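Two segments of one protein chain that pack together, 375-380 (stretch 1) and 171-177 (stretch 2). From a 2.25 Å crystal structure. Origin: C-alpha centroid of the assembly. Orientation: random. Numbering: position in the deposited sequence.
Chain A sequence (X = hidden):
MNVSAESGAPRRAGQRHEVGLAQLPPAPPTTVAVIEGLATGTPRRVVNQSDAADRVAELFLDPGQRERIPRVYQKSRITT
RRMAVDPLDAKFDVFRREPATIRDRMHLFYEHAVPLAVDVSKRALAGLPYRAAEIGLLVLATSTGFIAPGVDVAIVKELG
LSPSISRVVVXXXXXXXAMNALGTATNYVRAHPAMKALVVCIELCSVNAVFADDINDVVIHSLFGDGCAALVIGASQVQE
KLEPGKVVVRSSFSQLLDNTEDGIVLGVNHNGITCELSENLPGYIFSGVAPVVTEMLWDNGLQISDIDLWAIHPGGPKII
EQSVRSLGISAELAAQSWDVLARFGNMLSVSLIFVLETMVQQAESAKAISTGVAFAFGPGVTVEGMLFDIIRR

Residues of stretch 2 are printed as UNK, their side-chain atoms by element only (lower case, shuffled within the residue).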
# COMPACT_ATOMS: atom_id res chain seq x y z
N PHE A 375 -16.08 1.26 12.17
CA PHE A 375 -15.08 2.29 11.95
C PHE A 375 -13.86 2.04 12.80
O PHE A 375 -13.93 1.38 13.82
CB PHE A 375 -15.64 3.70 12.19
CG PHE A 375 -16.18 3.94 13.58
CD1 PHE A 375 -15.32 4.13 14.65
CD2 PHE A 375 -17.54 4.00 13.80
CE1 PHE A 375 -15.82 4.37 15.92
CE2 PHE A 375 -18.05 4.24 15.07
CZ PHE A 375 -17.18 4.43 16.13
N ALA A 376 -12.73 2.57 12.33
CA ALA A 376 -11.46 2.45 13.02
C ALA A 376 -10.70 3.74 12.76
O ALA A 376 -11.17 4.61 12.02
CB ALA A 376 -10.69 1.25 12.48
N PHE A 377 -9.52 3.85 13.37
CA PHE A 377 -8.72 5.06 13.24
C PHE A 377 -7.34 4.83 12.64
O PHE A 377 -6.56 4.02 13.12
CB PHE A 377 -8.61 5.72 14.61
CG PHE A 377 -9.94 5.98 15.25
CD1 PHE A 377 -10.73 7.04 14.82
CD2 PHE A 377 -10.44 5.11 16.21
CE1 PHE A 377 -12.01 7.23 15.33
CE2 PHE A 377 -11.73 5.29 16.74
CZ PHE A 377 -12.52 6.35 16.30
N GLY A 378 -7.05 5.57 11.57
CA GLY A 378 -5.77 5.46 10.90
C GLY A 378 -4.90 6.67 11.16
O GLY A 378 -5.38 7.70 11.65
N PRO A 379 -3.59 6.59 10.84
CA PRO A 379 -2.68 7.72 11.06
C PRO A 379 -3.16 9.02 10.42
O PRO A 379 -4.00 9.02 9.52
CB PRO A 379 -1.35 7.22 10.50
CG PRO A 379 -1.75 6.11 9.56
CD PRO A 379 -2.87 5.44 10.27
N GLY A 380 -2.62 10.13 10.92
CA GLY A 380 -3.00 11.46 10.46
C GLY A 380 -4.28 11.72 11.21
O GLY A 380 -4.75 12.85 11.39
N UNK A 171 0.41 -0.73 3.12
CA UNK A 171 1.21 -0.64 4.33
C UNK A 171 1.04 0.69 5.07
O UNK A 171 0.72 1.72 4.46
c UNK A 171 2.69 -0.82 4.00
n UNK A 171 3.52 -2.24 2.23
o UNK A 171 2.78 -3.22 4.11
c UNK A 171 3.00 -2.20 3.45
N UNK A 172 1.25 0.65 6.38
CA UNK A 172 1.18 1.82 7.25
C UNK A 172 -0.09 2.65 7.28
O UNK A 172 -0.04 3.87 7.50
c UNK A 172 2.39 2.73 7.00
c UNK A 172 3.53 2.50 7.97
c UNK A 172 4.61 1.14 9.65
c UNK A 172 5.63 2.07 9.76
c UNK A 172 4.56 3.42 8.08
c UNK A 172 3.56 1.35 8.76
c UNK A 172 5.61 3.22 8.97
N UNK A 173 -1.23 2.02 7.04
CA UNK A 173 -2.49 2.73 7.14
C UNK A 173 -3.09 2.33 8.49
O UNK A 173 -4.26 2.59 8.78
c UNK A 173 -4.49 4.92 3.68
s UNK A 173 -4.00 3.23 3.31
c UNK A 173 -2.83 2.94 4.64
c UNK A 173 -3.41 2.41 5.95
N UNK A 174 -2.26 1.68 9.30
CA UNK A 174 -2.64 1.28 10.64
C UNK A 174 -3.87 0.44 10.96
O UNK A 174 -4.26 -0.48 10.23
N UNK A 175 -4.48 0.77 12.10
CA UNK A 175 -5.64 0.07 12.62
C UNK A 175 -6.87 0.12 11.74
O UNK A 175 -7.76 -0.71 11.87
c UNK A 175 -6.00 0.60 14.03
s UNK A 175 -4.71 0.39 15.30
N UNK A 176 -6.92 1.09 10.83
CA UNK A 176 -8.08 1.24 9.94
C UNK A 176 -7.86 0.70 8.53
O UNK A 176 -8.70 0.90 7.65
c UNK A 176 -8.51 2.71 9.88
N UNK A 177 -6.75 -0.00 8.31
CA UNK A 177 -6.41 -0.51 6.98
C UNK A 177 -7.39 -1.51 6.35
O UNK A 177 -7.45 -1.65 5.13
c UNK A 177 -5.00 -1.11 7.01
O HOH W 1 -3.81 3.10 13.26

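Position 171 carries four side-chain atoms: two carbons in line, the second bonded to one oxygen and one nitrogen. A terminal amide one carbon from CA is Asn-171. It touches nothing on stretch 1; its nearest side-chain approach is 9.9 Å, from CB of Asn-171 to CG of Pro-379.

Position 172 has seven side-chain carbons, one leading to a six-membered ring without heteroatoms, which defines Phe-172. Its chi1 of -96° lies between wells, and the end of the side chain leads away from stretch 1. The contact is therefore made by backbone: Phe-172 O lies 3.5 Å from CG of Pro-379.

At position 173 an unbranched chain of two carbons, a sulfur and a final carbon identifies the thioether of Met-173. CA-to-CB points away, and the sulfur is hydrogen-bonded elsewhere in the structure. Again the carbonyl faces the partner, with Met-173 O 3.5 Å from Pro-379 CD and 3.9 Å from Gly-378 CA.

Position 174 has no side-chain atoms, so it is Gly-174. Two observations fit this: phi is positive (55°), and an ideal CB would point toward stretch 1, only 3.1 Å from Pro-379 CD, a tight approach. As built, Gly-174 N sits 3.9 Å from that same Pro-379 CD.

Position 175 shows one carbon followed by one sulfur, the side chain of Cys-175, with chi1 at -61° (m). Its CB, directed sideways, lies 3.6 Å from Phe-377 O. That carbonyl also accepts a hydrogen bond from water 1 (2.9 Å from Phe-377 O to the water oxygen), while Cys-175 N donates to the same water oxygen at 2.7 Å.

Position 176 has a single side-chain carbon, hence Ala-176. Its CB points toward stretch 1 and lies 3.7 Å from Ala-376 CB and 3.6 Å from Gly-378 N.

Position 177 likewise has one carbon, giving Ala-177, but its CB comes no closer to stretch 1 than 7.6 Å, to CD of Pro-379. Its backbone N donates to Gly-174 O at 3.2 Å, closing a turn across Cys-175 and Ala-176.

The contact works by close packing, without direct hydrogen bonds between the stretches. Ala-376 and Ala-176 direct their methyls at each other, and their CA atoms, 4.7 Å apart, mark the closest backbone register. Beside them, water 1 links Phe-377 O to Cys-175 N, joining polar backbone groups that do not pair directly. Farther along, the Pro-379 ring rests against the backbone of residues 172 to 174. The backbones come near one another where Ala-376 meets Ala-176, each with a single methyl, and the summed buried surface is a modest 252 Å².

Stretch 2 (171-177) NFMGCAA
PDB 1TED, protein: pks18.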